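Local coordinates for protein agmatine N-acetyltransferase (Drosophila melanogaster, PDB 7CIW) that catalyses transfer of the acetyl group of acetyl-CoA to agmatine and probably also acylates arylalkylamines such as dopamine and serotonin, at residues A[145-150]-A[176-181]; A[170-175]-A[208-213]; A[62-67]-A[72-77]; A[114-119]-A[123-128]. The protein carries 1 engineered substitution. All blocks are in the same frame, centred on the assembly; numbering follows the deposited sequence.

In the fold
The chain first closes interaction 3, a hairpin in which strand 62-67 turns directly back into strand 70-80 within the mixed sheet. Interaction 4 follows, closing a short loop between helix 116-119 and strand 125-133, the neighbour of strand 70-80 in the sheet. Interactions 1 and 2 are wider and cross, since their segments alternate along the chain. Interaction 1 joins helix 142-156 to the end of helix 169-177, and interaction 2 sets that second helix against strand 208-215; both touch coenzyme A. Leu146 and Val150 rest on the hairpin, Met147 and Val150 on Val128, and Thr211 on Thr114, so the contacts tie the sheet to the helices packed on it.

Interaction 1 of 4, residues A[145-150]-A[176-181]; sequences RLMETV and QRLGYQ. With COA (coenzyme A), chain B.
Glu148 and Leu178 mark the nearest backbone approach between helix 142-156 and the end of helix 169-177, with CA atoms 8.3 Å apart; no direct hydrogen bond spans the gap, which is bridged by side chains and two waters. Leu178 meets two consecutive helix residues with its two methyls. Its CD1 rests on Met147 CB at 3.7 Å, while Glu148 slides past in the opposite direction and brings OE2 to 3.5 Å from Leu178 CD2. Met147 is folded at chi2 (-66°) and again at chi3 (-69°), which curls its methyl CE round to the phenol end of Tyr180, 3.3 Å from OH and oblique to the ring. One water, at the edge of that ring and in its plane, is hydrogen-bonded to Tyr180 OH at 2.8 Å and weakly to Met147 O. The other donates to Glu148 OE2 and to Leu178 O, tying a helix carboxylate to the backbone of the turn. That turn is a Schellman motif: Gly179 has a positive phi of 89°, a conformation that suits glycine, its N bonds back to Gln176 O, and Tyr180 N bonds back to Val175 O. Just before it, Arg177 grips coenzyme A with both terminal nitrogens on one diphosphate oxygen, O1A, which lies in the guanidinium plane; NH2 makes the shorter bond at 2.8 Å and is steadied by Asn141 OD1. Leu131, Val133, Gly139 and Asn141 hold the cofactor through their backbones; together with Arg177 they form the CoA site characteristic of the GNAT fold.

Interaction 2 of 4, residues A[170-175]-A[208-213]; sequences YAARLV and SVQTFV. Engineered in segment 170-175: Ala171 (natural residue Ser). With COA (coenzyme A), chain B.
Val175 and Ala172, one helical turn apart, set helix 170-175 against Phe212 and Gln210 of strand 208-213, the two axes running nearly parallel at 22° and 9.3 Å apart. The tight part is the Phe212 ring. Val175 CG2 lies over one of its faces, 3.8 Å from the centroid and 19° off the ring normal, a CH-pi contact. With CG1 of Val175 anti to the carbonyl carbon (chi1 -63°), CG2 is the branch left to face the ring. Ala172 CB comes to the far part of the same ring obliquely, 3.7 Å from CE1. Toward the partly exposed side the contact thins to one atom: the extended Gln210 chain brings only its amide nitrogen NE2 to Ala172 CB, at 3.5 Å, with no hydrogen bond between the segments. Leu182 of the edge strand 181-187 also packs on Gln210 and Phe212. Other flanks of the helix serve the cofactor. Tyr170 lays one ring face over the adenine of coenzyme A, with C6A 3.3 Å above its plane, and the engineered Ala171, serine in nature, puts CB 3.4 Å from the thiol S1P. The helix is thus joined to this strand by apolar packing without directional bonds, while other parts of its surface meet both the adenine and the reactive end of coenzyme A.

Interaction 3 of 4, residues A[62-67]-A[72-77]; sequences CFVALH and VAAVVA
Phe63 and Val75 sit side by side at the apolar centre of a beta hairpin, strands 62-67 and 70-80, the two short segments running antiparallel. Phe63 CB touches Val75 CG1 at 3.8 Å, and that methyl lies at the edge of the phenyl ring; both residues face helix 142-156, where Thr149 meets Phe63 and Leu146 and Val150 meet Val75. The other face carries Val64 CG1 against Ala74 CB at 3.9 Å, a non-hydrogen-bonded pair roofed by Leu22 of helix 19-30, with Cys62 SG against Val76 CG1 alongside. Outward of these, the backbones are laced together. Phe63 N donates to Val75 O at 3.0 Å, and Val75 N to Phe63 O at 2.9 Å, the latter bond lying nearly along the C=O axis. Toward the turn the ladder is irregular, in the manner of a beta bulge: Val72 and Ala73 together oppose Ala65, and Val72 has a psi of -6°. Val72 N donates to Ala65 O with an N-H...O angle of 172°, whereas Ala65 N reaches Ala73 O from 40° out of the carbonyl plane. Between these two bonds Ala73 N is buried by the contact and has no partner in the model.

Interaction 4 of 4, residues A[114-119]-A[123-128]; sequences TDVCRR and PSCLHV
Val116 and Cys117 meet Ser124 and Cys125 without any flat group between them; the two guanidiniums of segment 114-119 are instead bound at their edges within that segment. Arg118 takes Asp115 OD1 in its plane, NH1 to the syn lone pair at 3.1 Å, as a salt bridge, and the same NH1 also bonds to Ser82 O. Arg119 points NE at Thr114 O, 2.9 Å away in a nearly straight bond of 173°, on a lone pair in the carbonyl plane; its NH2 goes to Ala113 O, so one arginine binds two carbonyls at the end of helix 99-114. Both rotations are thereby fixed. Asp115, with phi at 45°, separates helix 99-114 from helix 116-119 and stands at the N-cap position of the latter, although its side chain makes no capping bond. The contact itself is small and apolar. Val116 CG2 packs on Cys125 CB at 3.9 Å and nearly as closely on its SG; with SG anti to the backbone N (chi1 -177°), CB and SG both lie beside that methyl. Cys117 SG lies against the backbone of the other segment, 3.8 Å from Ser124 CA. The two thiols are not a disulfide, since Cys117 SG and Cys125 SG are 6.1 Å apart. Ser124 OG is tied to His159. This short helix packs across the start of strand 125-133, Val116 touching Lys80 of strand 70-80, Leu161 of strand 161-166 and Ile183 of strand 181-187, while farther along strand 125-133 Val128 reaches the bound acetylagmatine.

Interaction 1 of 4, residues A[145-150]-A[176-181]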
# COMPACT_ATOMS: atom_id res chain seq x y z
N ARG A 145 -5.75 10.90 -7.33
CA ARG A 145 -4.92 11.19 -8.50
C ARG A 145 -3.75 10.23 -8.60
O ARG A 145 -3.44 9.73 -9.69
CB ARG A 145 -4.43 12.64 -8.46
CG ARG A 145 -5.54 13.65 -8.68
CD ARG A 145 -5.58 14.12 -10.12
NE ARG A 145 -5.64 12.97 -11.02
CZ ARG A 145 -6.72 12.61 -11.69
NH1 ARG A 145 -7.84 13.31 -11.57
NH2 ARG A 145 -6.69 11.54 -12.47
N LEU A 146 -3.09 9.93 -7.47
CA LEU A 146 -1.99 8.97 -7.50
C LEU A 146 -2.48 7.56 -7.84
O LEU A 146 -1.82 6.85 -8.61
CB LEU A 146 -1.24 8.98 -6.17
CG LEU A 146 -0.44 10.26 -5.94
CD1 LEU A 146 0.15 10.27 -4.55
CD2 LEU A 146 0.66 10.36 -6.97
N MET A 147 -3.62 7.13 -7.28
CA MET A 147 -4.17 5.83 -7.65
C MET A 147 -4.51 5.76 -9.14
O MET A 147 -4.29 4.73 -9.79
CB MET A 147 -5.41 5.51 -6.81
CG MET A 147 -5.10 5.32 -5.32
SD MET A 147 -4.09 3.88 -4.97
CE MET A 147 -5.21 2.53 -5.35
N GLU A 148 -5.04 6.85 -9.71
CA GLU A 148 -5.30 6.85 -11.15
C GLU A 148 -4.00 6.75 -11.94
O GLU A 148 -3.94 6.08 -12.97
CB GLU A 148 -6.07 8.10 -11.54
CG GLU A 148 -7.49 8.11 -10.97
CD GLU A 148 -8.48 7.34 -11.83
OE1 GLU A 148 -8.04 6.66 -12.78
OE2 GLU A 148 -9.70 7.41 -11.55
N THR A 149 -2.94 7.39 -11.45
CA THR A 149 -1.64 7.29 -12.12
C THR A 149 -1.14 5.86 -12.11
O THR A 149 -0.60 5.37 -13.12
CB THR A 149 -0.63 8.22 -11.44
OG1 THR A 149 -1.15 9.56 -11.46
CG2 THR A 149 0.72 8.18 -12.15
N VAL A 150 -1.31 5.16 -10.99
CA VAL A 150 -0.93 3.76 -10.90
C VAL A 150 -1.74 2.92 -11.88
O VAL A 150 -1.21 2.04 -12.55
CB VAL A 150 -1.07 3.25 -9.46
CG1 VAL A 150 -0.91 1.72 -9.42
CG2 VAL A 150 -0.05 3.95 -8.58
N GLN A 176 -13.49 3.30 -3.19
CA GLN A 176 -14.91 3.19 -3.53
C GLN A 176 -15.31 4.29 -4.51
O GLN A 176 -16.02 4.04 -5.49
CB GLN A 176 -15.76 3.28 -2.28
CG GLN A 176 -15.78 2.05 -1.43
CD GLN A 176 -16.71 2.21 -0.26
OE1 GLN A 176 -16.75 3.28 0.37
NE2 GLN A 176 -17.48 1.18 0.03
N ARG A 177 -14.90 5.52 -4.21
CA ARG A 177 -15.20 6.64 -5.10
C ARG A 177 -14.57 6.44 -6.47
O ARG A 177 -15.13 6.89 -7.48
CB ARG A 177 -14.70 7.93 -4.43
CG ARG A 177 -14.28 9.06 -5.34
CD ARG A 177 -14.17 10.34 -4.53
NE ARG A 177 -12.78 10.72 -4.24
CZ ARG A 177 -12.26 10.84 -3.02
NH1 ARG A 177 -13.00 10.59 -1.94
NH2 ARG A 177 -11.00 11.22 -2.87
N LEU A 178 -13.43 5.75 -6.54
CA LEU A 178 -12.79 5.44 -7.81
C LEU A 178 -13.45 4.27 -8.54
O LEU A 178 -13.08 3.99 -9.69
CB LEU A 178 -11.31 5.13 -7.57
CG LEU A 178 -10.50 6.35 -7.11
CD1 LEU A 178 -9.05 5.96 -6.83
CD2 LEU A 178 -10.57 7.47 -8.15
N GLY A 179 -14.41 3.59 -7.92
CA GLY A 179 -15.06 2.47 -8.56
C GLY A 179 -14.41 1.12 -8.35
O GLY A 179 -14.71 0.18 -9.10
N TYR A 180 -13.53 0.99 -7.36
CA TYR A 180 -13.00 -0.32 -7.03
C TYR A 180 -14.09 -1.15 -6.36
O TYR A 180 -15.07 -0.62 -5.82
CB TYR A 180 -11.82 -0.20 -6.07
CG TYR A 180 -10.49 0.24 -6.64
CD1 TYR A 180 -10.37 1.44 -7.34
CD2 TYR A 180 -9.34 -0.51 -6.42
CE1 TYR A 180 -9.13 1.85 -7.84
CE2 TYR A 180 -8.11 -0.10 -6.91
CZ TYR A 180 -8.02 1.07 -7.61
OH TYR A 180 -6.80 1.47 -8.10
N GLN A 181 -13.91 -2.47 -6.38
CA GLN A 181 -14.85 -3.39 -5.74
C GLN A 181 -14.19 -4.10 -4.56
O GLN A 181 -13.05 -4.56 -4.66
CB GLN A 181 -15.37 -4.43 -6.73
CG GLN A 181 -16.24 -3.85 -7.84
CD GLN A 181 -15.52 -3.83 -9.17
OE1 GLN A 181 -15.13 -4.88 -9.69
NE2 GLN A 181 -15.34 -2.64 -9.73
N1A COA B . -8.06 11.48 8.80
C2A COA B . -9.22 12.19 8.88
N3A COA B . -9.90 12.55 7.73
C4A COA B . -9.42 12.19 6.53
C5A COA B . -8.28 11.49 6.46
C6A COA B . -7.60 11.14 7.61
N6A COA B . -6.35 10.39 8.03
N7A COA B . -7.98 11.24 5.16
C8A COA B . -8.95 11.79 4.40
N9A COA B . -9.83 12.36 5.24
C1B COA B . -10.95 13.08 5.08
C2B COA B . -10.55 14.33 4.26
O2B COA B . -9.99 15.41 5.12
C3B COA B . -11.65 14.68 3.57
O3B COA B . -12.70 15.30 4.37
P3B COA B . -12.87 16.94 4.55
O7A COA B . -12.38 17.66 3.31
O8A COA B . -14.32 17.28 4.89
O9A COA B . -11.98 17.31 5.73
C4B COA B . -12.32 13.24 3.17
O4B COA B . -11.93 12.36 4.09
C5B COA B . -11.96 12.82 1.77
O5B COA B . -10.57 13.08 1.59
P1A COA B . -9.70 12.30 0.39
O1A COA B . -10.42 11.07 -0.18
O2A COA B . -9.29 13.31 -0.67
O3A COA B . -8.37 11.73 1.19
P2A COA B . -6.80 11.91 0.74
O4A COA B . -6.39 13.35 0.86
O5A COA B . -6.60 11.33 -0.64
O6A COA B . -6.07 11.02 1.91
CBP COA B . -5.19 9.00 2.63
CCP COA B . -6.39 9.67 2.02
CDP COA B . -4.05 9.00 1.55
CEP COA B . -5.54 7.55 3.02
CAP COA B . -4.81 9.76 3.89
OAP COA B . -5.82 9.59 4.85
C9P COA B . -3.48 9.31 4.52
O9P COA B . -2.41 9.61 4.08
N8P COA B . -3.54 8.50 5.73
C7P COA B . -2.33 8.07 6.44
C6P COA B . -1.57 6.84 5.78
C5P COA B . -2.62 5.78 5.51
O5P COA B . -3.34 5.36 6.37
N4P COA B . -2.69 5.30 4.10
C3P COA B . -3.66 4.32 3.62
C2P COA B . -3.45 2.93 4.21
S1P COA B . -4.64 1.96 3.23
O HOH W 1 -6.95 3.77 -9.71
O HOH W 2 -11.01 4.85 -11.38

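Interaction 2 of 4, residues A[170-175]-A[208-213]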
# COMPACT_ATOMS: atom_id res chain seq x y z
N TYR A 170 -10.31 5.51 5.41
CA TYR A 170 -10.25 6.63 4.47
C TYR A 170 -9.78 6.16 3.10
O TYR A 170 -10.23 6.67 2.07
CB TYR A 170 -9.33 7.72 5.02
CG TYR A 170 -9.72 8.13 6.41
CD1 TYR A 170 -10.99 8.65 6.66
CD2 TYR A 170 -8.86 7.97 7.48
CE1 TYR A 170 -11.38 9.01 7.92
CE2 TYR A 170 -9.24 8.34 8.76
CZ TYR A 170 -10.51 8.86 8.96
OH TYR A 170 -10.91 9.23 10.23
N ALA A 171 -8.85 5.20 3.07
CA ALA A 171 -8.44 4.66 1.78
C ALA A 171 -9.55 3.82 1.17
O ALA A 171 -9.77 3.88 -0.04
CB ALA A 171 -7.15 3.85 1.94
N ALA A 172 -10.26 3.05 1.99
CA ALA A 172 -11.40 2.30 1.47
C ALA A 172 -12.41 3.24 0.82
O ALA A 172 -12.88 2.99 -0.30
CB ALA A 172 -12.06 1.49 2.59
N ARG A 173 -12.75 4.34 1.50
CA ARG A 173 -13.71 5.29 0.94
C ARG A 173 -13.19 5.92 -0.34
O ARG A 173 -13.96 6.18 -1.28
CB ARG A 173 -14.04 6.37 1.97
CG ARG A 173 -14.89 5.85 3.12
CD ARG A 173 -14.80 6.78 4.31
NE ARG A 173 -15.33 6.15 5.51
CZ ARG A 173 -15.29 6.70 6.72
NH1 ARG A 173 -14.75 7.91 6.88
NH2 ARG A 173 -15.79 6.05 7.76
N LEU A 174 -11.89 6.20 -0.40
CA LEU A 174 -11.30 6.76 -1.62
C LEU A 174 -11.46 5.81 -2.80
O LEU A 174 -11.89 6.23 -3.89
CB LEU A 174 -9.82 7.08 -1.38
CG LEU A 174 -9.01 7.26 -2.66
CD1 LEU A 174 -9.50 8.51 -3.38
CD2 LEU A 174 -7.52 7.36 -2.38
N VAL A 175 -11.13 4.53 -2.62
CA VAL A 175 -11.14 3.64 -3.78
C VAL A 175 -12.57 3.27 -4.15
O VAL A 175 -12.84 2.97 -5.31
CB VAL A 175 -10.26 2.40 -3.55
CG1 VAL A 175 -8.82 2.82 -3.36
CG2 VAL A 175 -10.73 1.60 -2.35
N SER A 208 -10.87 -2.91 10.29
CA SER A 208 -10.62 -4.05 9.42
C SER A 208 -9.69 -3.64 8.30
O SER A 208 -9.54 -2.45 8.00
CB SER A 208 -11.92 -4.57 8.82
OG SER A 208 -12.51 -3.54 8.02
N VAL A 209 -9.07 -4.63 7.66
CA VAL A 209 -8.39 -4.42 6.39
C VAL A 209 -9.34 -4.88 5.29
O VAL A 209 -9.83 -6.02 5.30
CB VAL A 209 -7.03 -5.14 6.33
CG1 VAL A 209 -7.12 -6.59 6.78
CG2 VAL A 209 -6.40 -5.03 4.91
N GLN A 210 -9.65 -3.98 4.37
CA GLN A 210 -10.59 -4.23 3.29
C GLN A 210 -9.82 -4.20 1.98
O GLN A 210 -9.26 -3.17 1.61
CB GLN A 210 -11.68 -3.17 3.27
CG GLN A 210 -12.51 -3.14 4.54
CD GLN A 210 -13.51 -2.03 4.49
OE1 GLN A 210 -14.61 -2.21 3.98
NE2 GLN A 210 -13.14 -0.86 5.00
N THR A 211 -9.80 -5.33 1.28
CA THR A 211 -9.07 -5.43 0.02
C THR A 211 -9.99 -5.12 -1.15
O THR A 211 -11.07 -5.71 -1.26
CB THR A 211 -8.45 -6.81 -0.13
OG1 THR A 211 -7.54 -7.03 0.96
CG2 THR A 211 -7.67 -6.92 -1.44
N PHE A 212 -9.55 -4.20 -2.01
CA PHE A 212 -10.31 -3.78 -3.18
C PHE A 212 -9.50 -4.06 -4.44
O PHE A 212 -8.26 -4.05 -4.42
CB PHE A 212 -10.62 -2.29 -3.13
CG PHE A 212 -11.63 -1.89 -2.09
CD1 PHE A 212 -11.26 -1.71 -0.76
CD2 PHE A 212 -12.94 -1.64 -2.46
CE1 PHE A 212 -12.20 -1.31 0.18
CE2 PHE A 212 -13.87 -1.24 -1.52
CZ PHE A 212 -13.51 -1.08 -0.20
N VAL A 213 -10.21 -4.29 -5.55
CA VAL A 213 -9.58 -4.44 -6.85
C VAL A 213 -10.27 -3.54 -7.86
O VAL A 213 -11.43 -3.16 -7.72
CB VAL A 213 -9.60 -5.90 -7.36
CG1 VAL A 213 -8.93 -6.82 -6.37
CG2 VAL A 213 -11.02 -6.35 -7.63
N1A COA B . -8.06 11.48 8.80
C2A COA B . -9.22 12.19 8.88
N3A COA B . -9.90 12.55 7.73
C4A COA B . -9.42 12.19 6.53
C5A COA B . -8.28 11.49 6.46
C6A COA B . -7.60 11.14 7.61
N6A COA B . -6.35 10.39 8.03
N7A COA B . -7.98 11.24 5.16
C8A COA B . -8.95 11.79 4.40
N9A COA B . -9.83 12.36 5.24
C1B COA B . -10.95 13.08 5.08
C2B COA B . -10.55 14.33 4.26
O2B COA B . -9.99 15.41 5.12
C3B COA B . -11.65 14.68 3.57
O3B COA B . -12.70 15.30 4.37
P3B COA B . -12.87 16.94 4.55
O7A COA B . -12.38 17.66 3.31
O8A COA B . -14.32 17.28 4.89
O9A COA B . -11.98 17.31 5.73
C4B COA B . -12.32 13.24 3.17
O4B COA B . -11.93 12.36 4.09
C5B COA B . -11.96 12.82 1.77
O5B COA B . -10.57 13.08 1.59
P1A COA B . -9.70 12.30 0.39
O1A COA B . -10.42 11.07 -0.18
O2A COA B . -9.29 13.31 -0.67
O3A COA B . -8.37 11.73 1.19
P2A COA B . -6.80 11.91 0.74
O4A COA B . -6.39 13.35 0.86
O5A COA B . -6.60 11.33 -0.64
O6A COA B . -6.07 11.02 1.91
CBP COA B . -5.19 9.00 2.63
CCP COA B . -6.39 9.67 2.02
CDP COA B . -4.05 9.00 1.55
CEP COA B . -5.54 7.55 3.02
CAP COA B . -4.81 9.76 3.89
OAP COA B . -5.82 9.59 4.85
C9P COA B . -3.48 9.31 4.52
O9P COA B . -2.41 9.61 4.08
N8P COA B . -3.54 8.50 5.73
C7P COA B . -2.33 8.07 6.44
C6P COA B . -1.57 6.84 5.78
C5P COA B . -2.62 5.78 5.51
O5P COA B . -3.34 5.36 6.37
N4P COA B . -2.69 5.30 4.10
C3P COA B . -3.66 4.32 3.62
C2P COA B . -3.45 2.93 4.21
S1P COA B . -4.64 1.96 3.23

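Interaction 3 of 4, residues A[62-67]-A[72-77]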
# COMPACT_ATOMS: atom_id res chain seq x y z
N CYS A 62 6.15 3.66 -8.75
CA CYS A 62 6.08 4.47 -7.55
C CYS A 62 6.04 5.93 -7.97
O CYS A 62 6.84 6.35 -8.83
CB CYS A 62 7.29 4.21 -6.67
SG CYS A 62 7.30 2.54 -5.99
N PHE A 63 5.10 6.70 -7.42
CA PHE A 63 4.87 8.08 -7.86
C PHE A 63 4.74 9.00 -6.66
O PHE A 63 4.29 8.60 -5.59
CB PHE A 63 3.62 8.19 -8.75
CG PHE A 63 3.69 7.33 -9.97
CD1 PHE A 63 4.24 7.82 -11.14
CD2 PHE A 63 3.22 6.03 -9.95
CE1 PHE A 63 4.31 7.03 -12.28
CE2 PHE A 63 3.29 5.23 -11.07
CZ PHE A 63 3.85 5.73 -12.24
N VAL A 64 5.15 10.26 -6.86
CA VAL A 64 5.00 11.29 -5.84
C VAL A 64 4.34 12.52 -6.42
O VAL A 64 4.46 12.81 -7.62
CB VAL A 64 6.35 11.67 -5.19
CG1 VAL A 64 6.89 10.50 -4.37
CG2 VAL A 64 7.37 12.11 -6.25
N ALA A 65 3.63 13.25 -5.57
CA ALA A 65 3.16 14.59 -5.88
C ALA A 65 4.11 15.60 -5.25
O ALA A 65 4.44 15.50 -4.07
CB ALA A 65 1.73 14.80 -5.37
N LEU A 66 4.56 16.56 -6.06
CA LEU A 66 5.56 17.55 -5.69
C LEU A 66 4.93 18.93 -5.65
O LEU A 66 4.13 19.28 -6.52
CB LEU A 66 6.71 17.59 -6.70
CG LEU A 66 7.66 16.42 -6.85
CD1 LEU A 66 8.69 16.73 -7.95
CD2 LEU A 66 8.34 16.18 -5.52
N HIS A 67 5.32 19.72 -4.65
CA HIS A 67 4.94 21.12 -4.53
C HIS A 67 6.18 21.86 -4.04
O HIS A 67 6.63 21.63 -2.92
CB HIS A 67 3.76 21.29 -3.57
CG HIS A 67 3.48 22.71 -3.21
ND1 HIS A 67 2.87 23.59 -4.07
CD2 HIS A 67 3.73 23.40 -2.07
CE1 HIS A 67 2.77 24.77 -3.49
NE2 HIS A 67 3.28 24.68 -2.27
N VAL A 72 4.50 15.85 -1.24
CA VAL A 72 3.30 16.02 -0.42
C VAL A 72 2.37 14.82 -0.50
O VAL A 72 1.38 14.78 0.25
CB VAL A 72 2.54 17.32 -0.80
CG1 VAL A 72 3.39 18.53 -0.43
CG2 VAL A 72 2.21 17.36 -2.28
N ALA A 73 2.66 13.85 -1.35
CA ALA A 73 1.88 12.63 -1.42
C ALA A 73 2.71 11.58 -2.16
O ALA A 73 3.58 11.93 -2.95
CB ALA A 73 0.53 12.85 -2.12
N ALA A 74 2.43 10.31 -1.89
CA ALA A 74 3.20 9.26 -2.53
C ALA A 74 2.38 7.99 -2.63
O ALA A 74 1.54 7.70 -1.78
CB ALA A 74 4.50 8.96 -1.76
N VAL A 75 2.67 7.20 -3.67
CA VAL A 75 2.10 5.87 -3.82
C VAL A 75 3.21 4.90 -4.22
O VAL A 75 4.10 5.24 -5.01
CB VAL A 75 0.93 5.87 -4.84
CG1 VAL A 75 1.41 6.26 -6.26
CG2 VAL A 75 0.17 4.53 -4.83
N VAL A 76 3.21 3.73 -3.61
CA VAL A 76 4.19 2.69 -3.88
C VAL A 76 3.41 1.47 -4.36
O VAL A 76 2.50 1.01 -3.67
CB VAL A 76 5.03 2.36 -2.64
CG1 VAL A 76 5.91 1.14 -2.90
CG2 VAL A 76 5.87 3.55 -2.23
N ALA A 77 3.75 0.97 -5.54
CA ALA A 77 3.05 -0.18 -6.10
C ALA A 77 4.07 -1.12 -6.73
O ALA A 77 5.18 -0.71 -7.09
CB ALA A 77 2.00 0.25 -7.13

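Interaction 4 of 4, residues A[114-119]-A[123-128]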
# COMPACT_ATOMS: atom_id res chain seq x y z
N THR A 114 -7.20 -13.48 -0.59
CA THR A 114 -7.67 -12.82 -1.81
C THR A 114 -7.23 -13.57 -3.07
O THR A 114 -8.05 -13.78 -3.97
CB THR A 114 -7.18 -11.37 -1.85
OG1 THR A 114 -5.76 -11.32 -1.69
CG2 THR A 114 -7.84 -10.57 -0.75
N ASP A 115 -5.95 -13.95 -3.14
CA ASP A 115 -5.43 -14.82 -4.19
C ASP A 115 -5.94 -14.40 -5.57
O ASP A 115 -6.54 -15.17 -6.31
CB ASP A 115 -5.79 -16.28 -3.89
CG ASP A 115 -4.91 -17.29 -4.63
OD1 ASP A 115 -4.00 -16.89 -5.38
OD2 ASP A 115 -5.14 -18.50 -4.46
N VAL A 116 -5.70 -13.13 -5.91
CA VAL A 116 -6.51 -12.50 -6.95
C VAL A 116 -6.20 -13.06 -8.33
O VAL A 116 -7.04 -12.97 -9.24
CB VAL A 116 -6.34 -10.97 -6.96
CG1 VAL A 116 -6.91 -10.36 -5.69
CG2 VAL A 116 -4.86 -10.57 -7.21
N CYS A 117 -5.00 -13.58 -8.55
CA CYS A 117 -4.68 -14.12 -9.87
C CYS A 117 -5.51 -15.36 -10.17
O CYS A 117 -6.03 -15.52 -11.28
CB CYS A 117 -3.18 -14.42 -9.93
SG CYS A 117 -2.22 -12.86 -10.05
N ARG A 118 -5.69 -16.21 -9.16
CA ARG A 118 -6.57 -17.36 -9.30
C ARG A 118 -8.03 -16.95 -9.28
O ARG A 118 -8.85 -17.49 -10.03
CB ARG A 118 -6.29 -18.36 -8.19
CG ARG A 118 -4.88 -18.89 -8.20
CD ARG A 118 -4.73 -20.13 -7.32
NE ARG A 118 -3.46 -20.79 -7.58
CZ ARG A 118 -2.27 -20.29 -7.23
NH1 ARG A 118 -2.20 -19.12 -6.59
NH2 ARG A 118 -1.16 -20.95 -7.52
N ARG A 119 -8.38 -16.00 -8.41
CA ARG A 119 -9.77 -15.60 -8.25
C ARG A 119 -10.35 -15.08 -9.56
O ARG A 119 -11.49 -15.42 -9.92
CB ARG A 119 -9.89 -14.55 -7.15
CG ARG A 119 -11.29 -13.97 -6.96
CD ARG A 119 -11.27 -12.84 -5.93
NE ARG A 119 -10.89 -13.31 -4.60
CZ ARG A 119 -11.74 -13.49 -3.59
NH1 ARG A 119 -13.03 -13.21 -3.75
NH2 ARG A 119 -11.30 -13.94 -2.42
N PRO A 123 -3.10 -13.19 -15.21
CA PRO A 123 -1.73 -13.67 -14.99
C PRO A 123 -0.96 -12.90 -13.95
O PRO A 123 0.03 -13.42 -13.42
CB PRO A 123 -1.08 -13.51 -16.38
CG PRO A 123 -1.89 -12.48 -17.06
CD PRO A 123 -3.29 -12.60 -16.54
N SER A 124 -1.40 -11.69 -13.61
CA SER A 124 -0.63 -10.80 -12.76
C SER A 124 -1.55 -9.71 -12.25
O SER A 124 -2.65 -9.50 -12.76
CB SER A 124 0.55 -10.19 -13.51
OG SER A 124 0.08 -9.34 -14.55
N CYS A 125 -1.06 -8.98 -11.26
CA CYS A 125 -1.80 -7.86 -10.71
C CYS A 125 -0.80 -6.79 -10.29
O CYS A 125 0.32 -7.11 -9.88
CB CYS A 125 -2.67 -8.32 -9.52
SG CYS A 125 -3.75 -7.06 -8.77
N LEU A 126 -1.18 -5.52 -10.44
CA LEU A 126 -0.39 -4.43 -9.88
C LEU A 126 -0.94 -4.11 -8.50
O LEU A 126 -2.08 -3.65 -8.38
CB LEU A 126 -0.42 -3.21 -10.79
CG LEU A 126 0.49 -2.05 -10.42
CD1 LEU A 126 1.93 -2.51 -10.22
CD2 LEU A 126 0.45 -1.00 -11.53
N HIS A 127 -0.15 -4.34 -7.46
CA HIS A 127 -0.60 -4.16 -6.09
C HIS A 127 -0.08 -2.86 -5.51
O HIS A 127 1.12 -2.58 -5.57
CB HIS A 127 -0.14 -5.34 -5.24
CG HIS A 127 -0.71 -5.34 -3.86
ND1 HIS A 127 -1.98 -5.79 -3.58
CD2 HIS A 127 -0.20 -4.91 -2.68
CE1 HIS A 127 -2.22 -5.66 -2.29
NE2 HIS A 127 -1.16 -5.12 -1.72
N VAL A 128 -0.97 -2.08 -4.90
CA VAL A 128 -0.59 -0.82 -4.25
C VAL A 128 -0.18 -1.13 -2.81
O VAL A 128 -1.02 -1.52 -1.99
CB VAL A 128 -1.71 0.21 -4.31
CG1 VAL A 128 -1.34 1.46 -3.52
CG2 VAL A 128 -2.02 0.54 -5.77